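Local coordinates for methyltransferase (Streptococcus mutans, PDB 2B78), which is of unproven function but probably transfers methyl groups from S-adenosylmethionine, perhaps to RNA, at residues G148-I153 with S162-G167; L326-T331 with V380-V385. All blocks are in the same frame, centred on the assembly; numbering follows the deposited sequence.

Interaction 1 of 2, residues G148-I153 with S162-G167; sequences GAYEKI and SAHLYG
Ala149 meets Leu165 and Tyr166 together in a classic beta bulge, set in the antiparallel hairpin of strands 148-153 and 162-165. Its carbonyl O takes two N-H donors from the same face of its plane, a short bond of 2.7 Å from Leu165 N and a longer one of 3.3 Å from Tyr166 N, while Ala149 N donates to Tyr166 O. Packing is close here. Tyr166 CG sits between the backbone N and the carbonyl carbon (chi1 71°), and the methyl CB of Ala149 lies over the centre of its ring, 3.5 Å from the centroid, a CH-pi contact for which a small side chain is well suited. Helix 132-142 packs against Tyr166, whose ring also has a cation-pi partner in Arg140. On the other face, the edge of the His164 ring points into the face of Tyr150, with the planes at 62°; Tyr150 OH bonds onward to Glu169.

The outer strand is more open: Ser162, Ala163, His164 and Leu165 are partly exposed, whereas 149-152 is buried. Glu151 and Ala163 exchange two backbone bonds, while Glu151 OE2 lies against Leu165 CD1 at 3.7 Å, the side chains crossing at about a right angle. Glu151 OE1 turns to Arg132 and Trp123, and a water joins OE2 to His164 O. Lys152 spans to Gly190 O and Leu187 O, and its NZ also donates to Ser162 OG at 2.8 Å.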
loop_
_atom_site.group_PDB
_atom_site.type_symbol
_atom_site.label_atom_id
_atom_site.label_comp_id
_atom_site.label_asym_id
_atom_site.label_seq_id
_atom_site.Cartn_x
_atom_site.Cartn_y
_atom_site.Cartn_z
ATOM N N GLY A 148 -4.348 -22.207 -1.840
ATOM C CA GLY A 148 -4.850 -21.885 -0.520
ATOM C C GLY A 148 -5.042 -20.398 -0.334
ATOM O O GLY A 148 -4.681 -19.608 -1.212
ATOM N N ALA A 149 -5.607 -20.013 0.810
ATOM C CA ALA A 149 -5.861 -18.610 1.107
ATOM C C ALA A 149 -5.735 -18.277 2.586
ATOM O O ALA A 149 -5.982 -19.119 3.460
ATOM C CB ALA A 149 -7.256 -18.217 0.617
ATOM N N TYR A 150 -5.360 -17.027 2.841
ATOM C CA TYR A 150 -5.202 -16.487 4.181
ATOM C C TYR A 150 -5.966 -15.176 4.234
ATOM O O TYR A 150 -6.336 -14.628 3.194
ATOM C CB TYR A 150 -3.730 -16.234 4.478
ATOM C CG TYR A 150 -2.964 -17.502 4.697
ATOM C CD1 TYR A 150 -2.767 -18.006 5.988
ATOM C CD2 TYR A 150 -2.478 -18.233 3.617
ATOM C CE1 TYR A 150 -2.102 -19.215 6.190
ATOM C CE2 TYR A 150 -1.816 -19.439 3.808
ATOM C CZ TYR A 150 -1.633 -19.923 5.095
ATOM O OH TYR A 150 -0.987 -21.125 5.280
ATOM N N GLU A 151 -6.200 -14.677 5.439
ATOM C CA GLU A 151 -6.924 -13.427 5.602
ATOM C C GLU A 151 -6.337 -12.554 6.704
ATOM O O GLU A 151 -5.814 -13.065 7.692
ATOM C CB GLU A 151 -8.397 -13.711 5.917
ATOM C CG GLU A 151 -8.637 -14.306 7.310
ATOM C CD GLU A 151 -10.091 -14.665 7.553
ATOM O OE1 GLU A 151 -10.973 -14.035 6.935
ATOM O OE2 GLU A 151 -10.357 -15.572 8.374
ATOM N N LYS A 152 -6.423 -11.237 6.518
ATOM C CA LYS A 152 -5.954 -10.275 7.515
ATOM C C LYS A 152 -7.168 -9.486 7.994
ATOM O O LYS A 152 -8.005 -9.092 7.184
ATOM C CB LYS A 152 -4.950 -9.277 6.910
ATOM C CG LYS A 152 -3.683 -9.877 6.318
ATOM C CD LYS A 152 -2.889 -10.655 7.351
ATOM C CE LYS A 152 -1.559 -11.119 6.780
ATOM N NZ LYS A 152 -0.809 -11.982 7.733
ATOM N N ILE A 153 -7.271 -9.274 9.305
ATOM C CA ILE A 153 -8.352 -8.482 9.883
ATOM C C ILE A 153 -7.750 -7.092 10.084
ATOM O O ILE A 153 -6.839 -6.917 10.895
ATOM C CB ILE A 153 -8.801 -9.040 11.247
ATOM C CG1 ILE A 153 -9.331 -10.458 11.077
ATOM C CG2 ILE A 153 -9.872 -8.155 11.855
ATOM C CD1 ILE A 153 -10.319 -10.607 9.956
ATOM N N SER A 162 -4.497 -12.357 11.765
ATOM C CA SER A 162 -4.196 -13.194 10.610
ATOM C C SER A 162 -4.634 -14.636 10.829
ATOM O O SER A 162 -4.523 -15.168 11.939
ATOM C CB SER A 162 -2.694 -13.147 10.314
ATOM O OG SER A 162 -2.396 -13.793 9.089
ATOM N N ALA A 163 -5.123 -15.270 9.767
ATOM C CA ALA A 163 -5.578 -16.655 9.864
ATOM C C ALA A 163 -5.644 -17.358 8.516
ATOM O O ALA A 163 -5.839 -16.718 7.480
ATOM C CB ALA A 163 -6.956 -16.696 10.534
ATOM N N HIS A 164 -5.465 -18.678 8.532
ATOM C CA HIS A 164 -5.565 -19.477 7.322
ATOM C C HIS A 164 -7.056 -19.442 7.002
ATOM O O HIS A 164 -7.878 -19.538 7.918
ATOM C CB HIS A 164 -5.089 -20.909 7.592
ATOM C CG HIS A 164 -5.296 -21.841 6.441
ATOM N ND1 HIS A 164 -4.772 -21.605 5.187
ATOM C CD2 HIS A 164 -5.999 -22.994 6.343
ATOM C CE1 HIS A 164 -5.148 -22.569 4.366
ATOM N NE2 HIS A 164 -5.893 -23.424 5.042
ATOM N N LEU A 165 -7.408 -19.283 5.726
ATOM C CA LEU A 165 -8.818 -19.181 5.323
ATOM C C LEU A 165 -9.401 -20.406 4.634
ATOM O O LEU A 165 -10.464 -20.893 5.032
ATOM C CB LEU A 165 -9.025 -17.959 4.420
ATOM C CG LEU A 165 -10.481 -17.663 4.037
ATOM C CD1 LEU A 165 -11.303 -17.454 5.302
ATOM C CD2 LEU A 165 -10.551 -16.429 3.134
ATOM N N TYR A 166 -8.736 -20.892 3.588
ATOM C CA TYR A 166 -9.223 -22.087 2.901
ATOM C C TYR A 166 -8.122 -22.769 2.112
ATOM O O TYR A 166 -7.075 -22.176 1.858
ATOM C CB TYR A 166 -10.417 -21.757 1.984
ATOM C CG TYR A 166 -10.122 -20.949 0.725
ATOM C CD1 TYR A 166 -9.327 -21.466 -0.297
ATOM C CD2 TYR A 166 -10.676 -19.680 0.546
ATOM C CE1 TYR A 166 -9.093 -20.743 -1.468
ATOM C CE2 TYR A 166 -10.447 -18.948 -0.624
ATOM C CZ TYR A 166 -9.654 -19.491 -1.624
ATOM O OH TYR A 166 -9.437 -18.790 -2.782
ATOM N N GLY A 167 -8.355 -24.023 1.736
ATOM C CA GLY A 167 -7.369 -24.758 0.962
ATOM C C GLY A 167 -6.131 -25.214 1.712
ATOM O O GLY A 167 -6.156 -25.418 2.925
HETATM O O HOH W 1 -10.111 -18.241 9.160
#

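Interaction 2 of 2, residues L326-T331 with V380-V385; sequences LIIAST and VFTIKV
Ile328 and Val380 meet through branches set by their first torsions: Ile328 CG2 and Val380 CG1 each stand anti to their own backbone N (chi1 -174° for Val380), and the two methyls touch at 3.6 Å. Their strands are antiparallel neighbours: 379-384 is the reversed seventh strand, inserted between strands five (325-331) and six (355-360), that marks the class I (Rossmann-like) methyltransferase fold.

The backbone ladder is regular. Ile327 and Ile383 form one hydrogen-bonded pair, with Ile383 N reaching Ile327 O at 2.8 Å in a nearly straight bond (171° at the hydrogen). Ala329 and Phe381 form the next, Ala329 N giving its hydrogen to Phe381 O at 2.8 Å. Between these rungs the CA atoms of Ile328 and Thr382 make C-H...O contacts with Phe381 O and Ile327 O. Beta-branched residues suit these extended backbones, and they are frequent here.

Side chains alternate between the two faces. Ile327, Ala329, Phe381 and Ile383 share one, where helices 306-319 and 338-349 lie. Ala329 and Phe381 meet loosely through their CB atoms, 4.5 Å apart; the small methyl touches Tyr310 of helix 306-319 and Ile345 of helix 338-349, and the Phe381 ring leads away to an edge-to-face contact with Tyr356. The other face carries Leu326, Ile328, Ser330, Val380, Thr382 and Lys384. At one end of it Leu326 CD2 packs 3.6 Å from CB of Lys384, a lysine extended as far as CE and then bent at chi4 (58°), its NZ making a weak bond with Asn324 O. At the other, Val380 CG2 lies 3.8 Å from Ser330 OG, a buried hydroxyl that is hydrogen-bonded to Asp292 OD1.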
loop_
_atom_site.group_PDB
_atom_site.type_symbol
_atom_site.label_atom_id
_atom_site.label_comp_id
_atom_site.label_asym_id
_atom_site.label_seq_id
_atom_site.Cartn_x
_atom_site.Cartn_y
_atom_site.Cartn_z
ATOM N N LEU A 326 20.427 12.154 -4.478
ATOM C CA LEU A 326 18.987 12.040 -4.695
ATOM C C LEU A 326 18.259 11.581 -3.445
ATOM O O LEU A 326 18.811 10.853 -2.618
ATOM C CB LEU A 326 18.692 11.035 -5.808
ATOM C CG LEU A 326 19.262 11.362 -7.183
ATOM C CD1 LEU A 326 19.539 10.076 -7.939
ATOM C CD2 LEU A 326 18.291 12.274 -7.925
ATOM N N ILE A 327 17.018 12.025 -3.312
ATOM C CA ILE A 327 16.174 11.625 -2.205
ATOM C C ILE A 327 14.927 11.022 -2.828
ATOM O O ILE A 327 14.347 11.589 -3.758
ATOM C CB ILE A 327 15.747 12.819 -1.326
ATOM C CG1 ILE A 327 16.959 13.402 -0.599
ATOM C CG2 ILE A 327 14.710 12.372 -0.305
ATOM C CD1 ILE A 327 16.590 14.424 0.459
ATOM N N ILE A 328 14.534 9.855 -2.338
ATOM C CA ILE A 328 13.324 9.202 -2.814
ATOM C C ILE A 328 12.423 9.258 -1.585
ATOM O O ILE A 328 12.606 8.498 -0.636
ATOM C CB ILE A 328 13.603 7.750 -3.227
ATOM C CG1 ILE A 328 14.529 7.750 -4.442
ATOM C CG2 ILE A 328 12.295 7.022 -3.569
ATOM C CD1 ILE A 328 14.922 6.372 -4.931
ATOM N N ALA A 329 11.498 10.214 -1.585
ATOM C CA ALA A 329 10.574 10.409 -0.468
ATOM C C ALA A 329 9.262 9.702 -0.737
ATOM O O ALA A 329 8.484 10.103 -1.619
ATOM C CB ALA A 329 10.320 11.908 -0.241
ATOM N N SER A 330 9.013 8.662 0.049
ATOM C CA SER A 330 7.820 7.851 -0.086
ATOM C C SER A 330 6.916 7.883 1.143
ATOM O O SER A 330 7.365 8.117 2.268
ATOM C CB SER A 330 8.232 6.405 -0.389
ATOM O OG SER A 330 7.176 5.504 -0.143
ATOM N N THR A 331 5.628 7.670 0.917
ATOM C CA THR A 331 4.656 7.633 2.006
ATOM C C THR A 331 3.403 6.944 1.502
ATOM O O THR A 331 3.037 7.093 0.331
ATOM C CB THR A 331 4.273 9.052 2.512
ATOM O OG1 THR A 331 3.331 8.932 3.589
ATOM C CG2 THR A 331 3.635 9.876 1.400
ATOM N N VAL A 380 5.338 8.920 -4.115
ATOM C CA VAL A 380 6.787 8.780 -4.063
ATOM C C VAL A 380 7.412 9.843 -4.941
ATOM O O VAL A 380 7.186 9.874 -6.158
ATOM C CB VAL A 380 7.245 7.381 -4.539
ATOM C CG1 VAL A 380 8.744 7.219 -4.322
ATOM C CG2 VAL A 380 6.481 6.300 -3.772
ATOM N N PHE A 381 8.186 10.722 -4.311
ATOM C CA PHE A 381 8.860 11.806 -5.011
ATOM C C PHE A 381 10.345 11.532 -5.141
ATOM O O PHE A 381 11.007 11.196 -4.158
ATOM C CB PHE A 381 8.682 13.120 -4.247
ATOM C CG PHE A 381 7.394 13.831 -4.540
ATOM C CD1 PHE A 381 7.139 14.331 -5.812
ATOM C CD2 PHE A 381 6.457 14.035 -3.533
ATOM C CE1 PHE A 381 5.961 15.034 -6.081
ATOM C CE2 PHE A 381 5.274 14.736 -3.786
ATOM C CZ PHE A 381 5.028 15.240 -5.069
ATOM N N THR A 382 10.866 11.662 -6.356
ATOM C CA THR A 382 12.290 11.476 -6.598
ATOM C C THR A 382 12.802 12.898 -6.799
ATOM O O THR A 382 12.381 13.587 -7.729
ATOM C CB THR A 382 12.546 10.622 -7.861
ATOM O OG1 THR A 382 12.042 9.295 -7.651
ATOM C CG2 THR A 382 14.041 10.541 -8.153
ATOM N N ILE A 383 13.699 13.331 -5.914
ATOM C CA ILE A 383 14.237 14.690 -5.936
ATOM C C ILE A 383 15.757 14.761 -6.024
ATOM O O ILE A 383 16.459 14.064 -5.288
ATOM C CB ILE A 383 13.820 15.439 -4.656
ATOM C CG1 ILE A 383 12.304 15.355 -4.483
ATOM C CG2 ILE A 383 14.305 16.879 -4.711
ATOM C CD1 ILE A 383 11.824 15.723 -3.100
ATOM N N LYS A 384 16.262 15.612 -6.916
ATOM C CA LYS A 384 17.705 15.782 -7.070
ATOM C C LYS A 384 18.188 17.083 -6.434
ATOM O O LYS A 384 17.509 18.108 -6.501
ATOM C CB LYS A 384 18.106 15.793 -8.541
ATOM C CG LYS A 384 19.608 15.944 -8.716
ATOM C CD LYS A 384 20.038 15.890 -10.154
ATOM C CE LYS A 384 21.556 15.940 -10.237
ATOM N NZ LYS A 384 22.172 14.818 -9.470
ATOM N N VAL A 385 19.370 17.046 -5.831
ATOM C CA VAL A 385 19.942 18.234 -5.200
ATOM C C VAL A 385 21.209 18.675 -5.933
ATOM O O VAL A 385 21.570 19.866 -5.842
ATOM C CB VAL A 385 20.293 17.982 -3.720
ATOM C CG1 VAL A 385 19.138 17.275 -3.035
ATOM C CG2 VAL A 385 21.580 17.170 -3.617
ATOM O OXT VAL A 385 21.844 17.819 -6.578
#

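In the fold
The two contacts belong to different sheets on opposite sides of the chain's centre; their own centres are 36 Å apart, and their nearest atoms about 19 Å. Interaction 1 closes one edge of a five-stranded mixed sheet with a local hairpin. Interaction 2 instead joins strands far apart in sequence and brings the C-terminal strand into the methyltransferase sheet. Neither contains a residue seen to bind S-adenosyl-L-homocysteine, and neither touches one: the side chain of Lys152 in interaction 1 is about 9 Å from that of Arg246, and the side chain of Ile327 in interaction 2 is about 12 Å from that of Val272. No such ligand is bound to this chain.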